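Local coordinates for phosphoglycerol transferase GacH (Streptococcus pyogenes MGAS5005, PDB 6DGM), which probably transfers glycerol phosphate onto the rhamnose polysaccharide of the group A carbohydrate, through the manganese-binding domain that this chain represents, at residues A[88-93]-A[144-149]; A[137-142]-A[202-207]. All blocks are in the same frame, centred on the assembly; numbering follows the deposited sequence.

Contact 1: A[88-93]-A[144-149]; sequences GTANME and NNFNRK. With MN (manganese (II) ion), chain C; 1GP (sn-glycerol-1-phosphate), chain D.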
ATOM      1  N   GLY A  88      -8.749  -2.384  -9.020  1.00 19.56           N
ATOM      2  CA  GLY A  88      -8.086  -1.121  -8.761  1.00 20.80           C
ATOM      3  C   GLY A  88      -6.695  -1.232  -8.178  1.00 20.09           C
ATOM      4  O   GLY A  88      -6.139  -0.216  -7.754  1.00 21.83           O
ATOM      5  N   THR A  89      -6.119  -2.434  -8.162  1.00 19.01           N
ATOM      6  CA  THR A  89      -4.818  -2.710  -7.577  1.00 18.54           C
ATOM      7  C   THR A  89      -3.784  -1.629  -7.833  1.00 15.90           C
ATOM      8  O   THR A  89      -3.189  -1.077  -6.892  1.00 15.44           O
ATOM      9  CB  THR A  89      -4.360  -4.039  -8.207  1.00 21.15           C
ATOM     10  OG1 THR A  89      -5.466  -4.944  -8.197  1.00 25.17           O
ATOM     11  CG2 THR A  89      -3.172  -4.620  -7.475  1.00 20.89           C
ATOM     12  N   ALA A  90      -3.538  -1.336  -9.107  1.00 14.69           N
ATOM     13  CA  ALA A  90      -2.452  -0.430  -9.458  1.00 14.93           C
ATOM     14  C   ALA A  90      -2.674   0.987  -8.944  1.00 13.61           C
ATOM     15  O   ALA A  90      -1.692   1.726  -8.749  1.00 13.02           O
ATOM     16  CB  ALA A  90      -2.272  -0.444 -10.978  1.00 17.07           C
ATOM     17  N   ASN A  91      -3.933   1.379  -8.693  1.00 13.66           N
ATOM     18  CA  ASN A  91      -4.184   2.712  -8.153  1.00 14.20           C
ATOM     19  C   ASN A  91      -3.797   2.780  -6.686  1.00 14.04           C
ATOM     20  O   ASN A  91      -3.233   3.784  -6.240  1.00 14.48           O
ATOM     21  CB  ASN A  91      -5.638   3.104  -8.362  1.00 15.73           C
ATOM     22  CG  ASN A  91      -5.956   3.336  -9.812  1.00 16.46           C
ATOM     23  OD1 ASN A  91      -5.085   3.742 -10.579  1.00 15.59           O
ATOM     24  ND2 ASN A  91      -7.188   3.058 -10.207  1.00 18.07           N
ATOM     25  N   MET A  92      -4.080   1.730  -5.915  1.00 14.22           N
ATOM     26  CA  MET A  92      -3.589   1.697  -4.537  1.00 15.45           C
ATOM     27  C   MET A  92      -2.068   1.630  -4.521  1.00 14.79           C
ATOM     28  O   MET A  92      -1.403   2.326  -3.738  1.00 15.48           O
ATOM     29  CB  MET A  92      -4.216   0.527  -3.782  1.00 16.87           C
ATOM     30  CG  MET A  92      -5.497   0.910  -3.012  1.00 17.60           C
ATOM     31  SD  MET A  92      -6.806   1.668  -3.982  1.00 18.05           S
ATOM     32  CE  MET A  92      -7.376   0.268  -4.941  1.00 19.36           C
ATOM     33  N   GLU A  93      -1.500   0.835  -5.424  1.00 13.67           N
ATOM     34  CA  GLU A  93      -0.054   0.702  -5.536  1.00 14.37           C
ATOM     35  C   GLU A  93       0.617   2.053  -5.766  1.00 14.46           C
ATOM     36  O   GLU A  93       1.568   2.415  -5.060  1.00 14.48           O
ATOM     37  CB  GLU A  93       0.223  -0.240  -6.702  1.00 15.12           C
ATOM     38  CG  GLU A  93       1.660  -0.724  -6.849  1.00 15.29           C
ATOM     39  CD  GLU A  93       1.809  -1.494  -8.144  1.00 15.25           C
ATOM     40  OE1 GLU A  93       0.827  -2.151  -8.543  1.00 14.83           O
ATOM     41  OE2 GLU A  93       2.878  -1.401  -8.786  1.00 14.81           O
ATOM     42  N   ASN A 144       3.730  -6.037 -18.015  1.00 15.54           N
ATOM     43  CA  ASN A 144       3.105  -4.925 -18.721  1.00 16.05           C
ATOM     44  C   ASN A 144       1.670  -4.668 -18.304  1.00 16.29           C
ATOM     45  O   ASN A 144       1.097  -3.652 -18.721  1.00 17.40           O
ATOM     46  CB  ASN A 144       3.224  -5.147 -20.213  1.00 16.42           C
ATOM     47  CG  ASN A 144       4.640  -4.972 -20.698  1.00 18.59           C
ATOM     48  OD1 ASN A 144       5.243  -3.901 -20.503  1.00 20.63           O
ATOM     49  ND2 ASN A 144       5.204  -6.021 -21.290  1.00 18.30           N
ATOM     50  N   ASN A 145       1.082  -5.522 -17.467  1.00 15.22           N
ATOM     51  CA  ASN A 145      -0.240  -5.202 -16.955  1.00 14.77           C
ATOM     52  C   ASN A 145      -0.173  -3.870 -16.207  1.00 14.65           C
ATOM     53  O   ASN A 145       0.754  -3.616 -15.428  1.00 14.52           O
ATOM     54  CB  ASN A 145      -0.759  -6.307 -16.031  1.00 14.49           C
ATOM     55  CG  ASN A 145      -1.052  -7.622 -16.775  1.00 16.16           C
ATOM     56  OD1 ASN A 145      -1.022  -7.681 -18.008  1.00 16.80           O
ATOM     57  ND2 ASN A 145      -1.376  -8.660 -16.023  1.00 16.79           N
ATOM     58  N   PHE A 146      -1.161  -3.016 -16.455  1.00 14.99           N
ATOM     59  CA  PHE A 146      -1.276  -1.722 -15.779  1.00 15.38           C
ATOM     60  C   PHE A 146      -0.027  -0.867 -15.914  1.00 15.95           C
ATOM     61  O   PHE A 146       0.259  -0.023 -15.065  1.00 16.77           O
ATOM     62  CB  PHE A 146      -1.736  -1.886 -14.334  1.00 14.74           C
ATOM     63  CG  PHE A 146      -3.127  -2.372 -14.246  1.00 16.08           C
ATOM     64  CD1 PHE A 146      -4.189  -1.511 -14.521  1.00 16.28           C
ATOM     65  CD2 PHE A 146      -3.402  -3.718 -14.016  1.00 18.03           C
ATOM     66  CE1 PHE A 146      -5.504  -1.980 -14.503  1.00 18.72           C
ATOM     67  CE2 PHE A 146      -4.702  -4.181 -13.996  1.00 19.42           C
ATOM     68  CZ  PHE A 146      -5.753  -3.313 -14.232  1.00 20.18           C
ATOM     69  N   ASN A 147       0.698  -1.045 -17.011  1.00 15.93           N
ATOM     70  CA  ASN A 147       1.873  -0.232 -17.321  1.00 16.87           C
ATOM     71  C   ASN A 147       2.984  -0.383 -16.288  1.00 16.21           C
ATOM     72  O   ASN A 147       3.842   0.478 -16.179  1.00 15.96           O
ATOM     73  CB  ASN A 147       1.489   1.253 -17.452  1.00 19.47           C
ATOM     74  CG  ASN A 147       2.398   2.026 -18.377  1.00 23.05           C
ATOM     75  OD1 ASN A 147       2.953   1.478 -19.324  1.00 24.44           O
ATOM     76  ND2 ASN A 147       2.520   3.344 -18.129  1.00 24.39           N
ATOM     77  N   ARG A 148       3.019  -1.477 -15.521  1.00 14.69           N
ATOM     78  CA  ARG A 148       3.977  -1.551 -14.422  1.00 14.42           C
ATOM     79  C   ARG A 148       5.431  -1.549 -14.898  1.00 14.36           C
ATOM     80  O   ARG A 148       6.302  -0.963 -14.244  1.00 14.10           O
ATOM     81  CB  ARG A 148       3.713  -2.760 -13.537  1.00 14.81           C
ATOM     82  CG  ARG A 148       2.456  -2.642 -12.695  1.00 14.84           C
ATOM     83  CD  ARG A 148       2.471  -3.670 -11.607  1.00 14.18           C
ATOM     84  NE  ARG A 148       1.265  -3.638 -10.786  1.00 14.17           N
ATOM     85  CZ  ARG A 148       0.177  -4.378 -10.986  1.00 15.28           C
ATOM     86  NH1 ARG A 148       0.081  -5.236 -12.007  1.00 15.13           N
ATOM     87  NH2 ARG A 148      -0.842  -4.231 -10.161  1.00 15.09           N
ATOM     88  N   LYS A 149       5.725  -2.211 -16.022  1.00 14.46           N
ATOM     89  CA  LYS A 149       7.112  -2.303 -16.455  1.00 15.79           C
ATOM     90  C   LYS A 149       7.670  -0.916 -16.745  1.00 16.24           C
ATOM     91  O   LYS A 149       8.808  -0.601 -16.379  1.00 16.43           O
ATOM     92  CB  LYS A 149       7.211  -3.184 -17.695  1.00 16.87           C
ATOM     93  CG  LYS A 149       8.626  -3.489 -18.147  1.00 18.59           C
ATOM     94  CD  LYS A 149       8.613  -4.210 -19.481  1.00 22.18           C
ATOM     95  CE  LYS A 149      10.006  -4.471 -20.020  1.00 26.68           C
ATOM     96  NZ  LYS A 149      10.681  -5.536 -19.260  1.00 28.12           N
TER
HETATM   97 MN    MN C 901      -6.489  -6.113  -6.855  1.00 17.49          MN
HETATM   98  C3  1GP D 902      -2.925  -8.142 -12.391  1.00 23.31           C
HETATM   99  O3  1GP D 902      -2.538  -6.594 -10.545  1.00 19.67           O
HETATM  100  C2  1GP D 902      -3.426  -6.932 -11.631  1.00 23.68           C
HETATM  101  O2  1GP D 902      -1.734  -7.875 -13.129  1.00 23.95           O
HETATM  102  C1  1GP D 902      -4.829  -7.173 -11.095  1.00 28.60           C
HETATM  103  O1P 1GP D 902      -5.415  -5.944 -10.655  1.00 29.62           O
HETATM  104  O2P 1GP D 902      -7.319  -6.560  -8.904  1.00 28.89           O
HETATM  105  O3P 1GP D 902      -7.359  -4.434 -10.454  1.00 27.93           O
HETATM  106  O4P 1GP D 902      -7.692  -6.763 -11.422  1.00 32.71           O
HETATM  107  P   1GP D 902      -6.997  -5.928 -10.303  1.00 28.91           P

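Contact 2: A[137-142]-A[202-207]; sequences AMHPAS and SVITMQ. With 1GP (sn-glycerol-1-phosphate), chain D.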
ATOM      1  N   ALA A 137      10.988  -5.013  -7.841  1.00 13.70           N
ATOM      2  CA  ALA A 137       9.555  -5.214  -7.968  1.00 14.05           C
ATOM      3  C   ALA A 137       9.251  -6.671  -8.291  1.00 13.83           C
ATOM      4  O   ALA A 137      10.060  -7.359  -8.903  1.00 14.43           O
ATOM      5  CB  ALA A 137       8.963  -4.313  -9.082  1.00 14.32           C
ATOM      6  N   MET A 138       8.075  -7.135  -7.869  1.00 13.18           N
ATOM      7  CA  MET A 138       7.676  -8.524  -8.060  1.00 14.56           C
ATOM      8  C   MET A 138       6.175  -8.618  -8.255  1.00 13.90           C
ATOM      9  O   MET A 138       5.420  -8.095  -7.433  1.00 13.92           O
ATOM     10  CB  MET A 138       8.043  -9.349  -6.819  1.00 15.78           C
ATOM     11  CG  MET A 138       9.501  -9.286  -6.483  1.00 19.04           C
ATOM     12  SD  MET A 138       9.922 -10.148  -4.933  1.00 22.06           S
ATOM     13  CE  MET A 138       9.219 -11.685  -5.211  1.00 21.31           C
ATOM     14  N   HIS A 139       5.747  -9.326  -9.306  1.00 13.55           N
ATOM     15  CA  HIS A 139       4.322  -9.557  -9.545  1.00 12.86           C
ATOM     16  C   HIS A 139       4.122 -10.773 -10.443  1.00 13.15           C
ATOM     17  O   HIS A 139       4.620 -10.783 -11.574  1.00 13.43           O
ATOM     18  CB  HIS A 139       3.701  -8.343 -10.227  1.00 13.36           C
ATOM     19  CG  HIS A 139       2.254  -8.525 -10.585  1.00 13.65           C
ATOM     20  ND1 HIS A 139       1.295  -8.855  -9.651  1.00 13.59           N
ATOM     21  CD2 HIS A 139       1.597  -8.377 -11.762  1.00 13.99           C
ATOM     22  CE1 HIS A 139       0.110  -8.906 -10.238  1.00 13.67           C
ATOM     23  NE2 HIS A 139       0.271  -8.639 -11.522  1.00 13.66           N
ATOM     24  N   PRO A 140       3.409 -11.828  -9.988  1.00 14.96           N
ATOM     25  CA  PRO A 140       3.300 -13.038 -10.824  1.00 16.53           C
ATOM     26  C   PRO A 140       2.209 -12.945 -11.894  1.00 16.23           C
ATOM     27  O   PRO A 140       1.236 -13.694 -11.905  1.00 16.27           O
ATOM     28  CB  PRO A 140       3.068 -14.149  -9.793  1.00 18.34           C
ATOM     29  CG  PRO A 140       2.659 -13.516  -8.552  1.00 18.15           C
ATOM     30  CD  PRO A 140       3.001 -12.067  -8.587  1.00 16.17           C
ATOM     31  N   ALA A 141       2.401 -12.019 -12.822  1.00 15.26           N
ATOM     32  CA  ALA A 141       1.621 -11.951 -14.055  1.00 15.57           C
ATOM     33  C   ALA A 141       2.517 -11.254 -15.073  1.00 15.72           C
ATOM     34  O   ALA A 141       3.745 -11.259 -14.930  1.00 16.93           O
ATOM     35  CB  ALA A 141       0.270 -11.260 -13.818  1.00 15.78           C
ATOM     36  N   SER A 142       1.913 -10.642 -16.088  1.00 14.85           N
ATOM     37  CA  SER A 142       2.703  -9.872 -17.038  1.00 14.98           C
ATOM     38  C   SER A 142       3.206  -8.575 -16.411  1.00 15.15           C
ATOM     39  O   SER A 142       2.441  -7.818 -15.806  1.00 15.29           O
ATOM     40  CB  SER A 142       1.883  -9.525 -18.278  1.00 15.02           C
ATOM     41  OG  SER A 142       2.613  -8.610 -19.079  1.00 15.53           O
ATOM     42  N   SER A 202       8.820  -3.758  -3.898  1.00 13.91           N
ATOM     43  CA  SER A 202       7.416  -3.486  -4.178  1.00 13.22           C
ATOM     44  C   SER A 202       6.812  -4.762  -4.732  1.00 12.80           C
ATOM     45  O   SER A 202       7.145  -5.176  -5.846  1.00 13.11           O
ATOM     46  CB  SER A 202       7.242  -2.356  -5.184  1.00 13.97           C
ATOM     47  OG  SER A 202       5.842  -2.113  -5.385  1.00 14.55           O
ATOM     48  N   VAL A 203       5.923  -5.379  -3.966  1.00 12.84           N
ATOM     49  CA  VAL A 203       5.402  -6.706  -4.273  1.00 13.82           C
ATOM     50  C   VAL A 203       3.898  -6.617  -4.462  1.00 14.25           C
ATOM     51  O   VAL A 203       3.197  -5.970  -3.675  1.00 14.78           O
ATOM     52  CB  VAL A 203       5.751  -7.682  -3.138  1.00 14.49           C
ATOM     53  CG1 VAL A 203       5.246  -9.066  -3.453  1.00 15.34           C
ATOM     54  CG2 VAL A 203       7.262  -7.713  -2.888  1.00 14.90           C
ATOM     55  N   ILE A 204       3.402  -7.290  -5.500  1.00 13.78           N
ATOM     56  CA  ILE A 204       1.978  -7.352  -5.797  1.00 13.27           C
ATOM     57  C   ILE A 204       1.618  -8.821  -6.002  1.00 13.49           C
ATOM     58  O   ILE A 204       2.020  -9.429  -7.003  1.00 13.56           O
ATOM     59  CB  ILE A 204       1.622  -6.539  -7.046  1.00 13.13           C
ATOM     60  CG1 ILE A 204       2.080  -5.076  -6.939  1.00 14.66           C
ATOM     61  CG2 ILE A 204       0.111  -6.567  -7.298  1.00 13.03           C
ATOM     62  CD1 ILE A 204       3.459  -4.827  -7.566  1.00 16.55           C
ATOM     63  N   THR A 205       0.859  -9.384  -5.074  1.00 13.52           N
ATOM     64  CA  THR A 205       0.560 -10.807  -5.165  1.00 14.28           C
ATOM     65  C   THR A 205      -0.515 -11.065  -6.215  1.00 13.87           C
ATOM     66  O   THR A 205      -1.110 -10.139  -6.784  1.00 13.59           O
ATOM     67  CB  THR A 205       0.140 -11.403  -3.823  1.00 14.41           C
ATOM     68  OG1 THR A 205      -1.157 -10.910  -3.459  1.00 14.12           O
ATOM     69  CG2 THR A 205       1.157 -11.084  -2.735  1.00 15.12           C
ATOM     70  N   MET A 206      -0.773 -12.357  -6.458  1.00 14.03           N
ATOM     71  CA  MET A 206      -1.841 -12.768  -7.356  1.00 15.34           C
ATOM     72  C   MET A 206      -2.728 -13.885  -6.826  1.00 14.95           C
ATOM     73  O   MET A 206      -3.814 -14.081  -7.381  1.00 15.46           O
ATOM     74  CB  MET A 206      -1.261 -13.220  -8.704  1.00 20.54           C
ATOM     75  CG  MET A 206      -1.115 -12.133  -9.731  1.00 28.57           C
ATOM     76  SD  MET A 206      -2.713 -11.404 -10.185  1.00 22.76           S
ATOM     77  CE  MET A 206      -3.185 -12.342 -11.625  1.00 26.89           C
ATOM     78  N   GLN A 207      -2.310 -14.618  -5.792  1.00 13.77           N
ATOM     79  CA  GLN A 207      -3.022 -15.834  -5.408  1.00 13.73           C
ATOM     80  C   GLN A 207      -4.529 -15.616  -5.267  1.00 14.40           C
ATOM     81  O   GLN A 207      -5.327 -16.424  -5.764  1.00 15.18           O
ATOM     82  CB  GLN A 207      -2.465 -16.389  -4.108  1.00 13.69           C
ATOM     83  CG  GLN A 207      -3.131 -17.679  -3.675  1.00 14.96           C
ATOM     84  CD  GLN A 207      -2.705 -18.073  -2.297  1.00 14.62           C
ATOM     85  OE1 GLN A 207      -1.572 -18.490  -2.096  1.00 14.25           O
ATOM     86  NE2 GLN A 207      -3.594 -17.889  -1.319  1.00 13.87           N
TER
HETATM   87  C3  1GP D 902      -2.925  -8.142 -12.391  1.00 23.31           C
HETATM   88  O3  1GP D 902      -2.538  -6.594 -10.545  1.00 19.67           O
HETATM   89  C2  1GP D 902      -3.426  -6.932 -11.631  1.00 23.68           C
HETATM   90  O2  1GP D 902      -1.734  -7.875 -13.129  1.00 23.95           O
HETATM   91  C1  1GP D 902      -4.829  -7.173 -11.095  1.00 28.60           C
HETATM   92  O1P 1GP D 902      -5.415  -5.944 -10.655  1.00 29.62           O
HETATM   93  O2P 1GP D 902      -7.319  -6.560  -8.904  1.00 28.89           O
HETATM   94  O3P 1GP D 902      -7.359  -4.434 -10.454  1.00 27.93           O
HETATM   95  O4P 1GP D 902      -7.692  -6.763 -11.422  1.00 32.71           O
HETATM   96  P   1GP D 902      -6.997  -5.928 -10.303  1.00 28.91           P

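Contact 1: A[88-93]-A[144-149]
The substrate pocket of the sulfatase-like domain is lined here by the starts of two helices, 89-98 and 148-154, joined by a salt bridge between Glu-93 and Arg-148. The extended arginine presents the side of its guanidinium, and both NE and NH2 close on the same oxygen, Glu-93 OE1. The NE to OE1 bond is short at 2.7 Å and nearly straight (164°), and it uses the syn lone pair. NH2 reaches OE1 at 3.1 Å with a more bent geometry. Carboxylate and guanidinium lie only 6° from coplanar. The other carboxylate oxygen, OE2, is hydrogen-bonded to Tyr-152 and Tyr-113, which leaves the acid held on both oxygens.

Near the same plane, Arg-148 NH2 donates to O3 of sn-glycerol-1-phosphate at 2.9 Å, while its NH1 makes weak bonds to O2 and O3. Asn-145 ND2 gives O2 a firmer partner at 3.0 Å. Thr-89 CG2, anti to its backbone N, meets the guanidinium edge at NH2 (3.6 Å); this rotation sets OG1 beside the backbone N, where it binds the manganese ion together with phosphate O2P, Glu-47, Asp-270 and His-271. Ala-90 CB packs on Phe-146 CB at 3.7 Å, while CE2 of the same ring lies near the phosphate-ester oxygen O1P. Gly-88 N donates to phosphate O3P at 2.9 Å, joined by the longer bond from Thr-89 N.

Metal and helix N-terminus take the phosphate, and probably stabilise its negative charge, whereas Arg-148, held by the second-shell Glu-93, bonds to O3 and, weakly beside Asn-145, to O2.

Contact 2: A[137-142]-A[202-207]
Met-138 and Val-203 are paired in neighbouring parallel strands of the central sheet, and the backbone ladder runs on through Ser-202 and Ile-204. Met-138 spends both its backbone polar groups on it: its N donates to Ser-202 O at 3.0 Å, and its O accepts from Ile-204 N at 2.9 Å. Next to this ladder His-139, whose backbone bonds to Leu-161, adds a side-chain bond. Its CG is anti to the backbone N (chi1 177°), and ND1 donates to Ile-204 O at 2.8 Å, an almost linear bond (172°) that lies in the ring plane but comes from above the carbonyl plane. At the other end of the imidazole, NE2 and O2 of sn-glycerol-1-phosphate share a hydrogen bond of 2.7 Å. Ile-204 O also has Pro-140 CD against it at 3.2 Å. Pro-140 centres an inverse gamma turn closed by Ala-141 N to His-139 O, and its CG slides past Met-206 CB. Met-206 CG lies 3.5 Å from His-139 CE1, and its SD lies 3.9 Å from ligand C3. Ser-202 OG pairs with Tyr-152 OH, and Thr-205 OG1 accepts from the backbone N of Glu-47, a manganese ligand.

Strands 159-162 and 40-46 flank the pair within the sheet; helix 148-154 packs against Ala-137 and Ile-204, while helix 182-192 covers the face bearing Met-138 and Val-203.

Contacts 1 and 2, with centres 10 Å apart, grip the same molecule of sn-glycerol-1-phosphate. They meet at its glycerol end, where Arg-148 NH1 of contact 1 packs 3.4 Å from His-139 NE2 of contact 2, both beside ligand O2. Ile-204 of contact 2 also touches contact 1: its CG2 lies 3.8 Å from Thr-89 CG2, and its CG1 lies 3.6 Å from Glu-93 OE1. The segments alternate along the chain, strand 135-139 leading through the pocket loop into helix 148-154. Contact 1 spans the ligand from the manganese-bound phosphate to the glycerol hydroxyls; contact 2 adds His-139 and Met-206 at the glycerol end, at the C-terminal ends of two sheet strands.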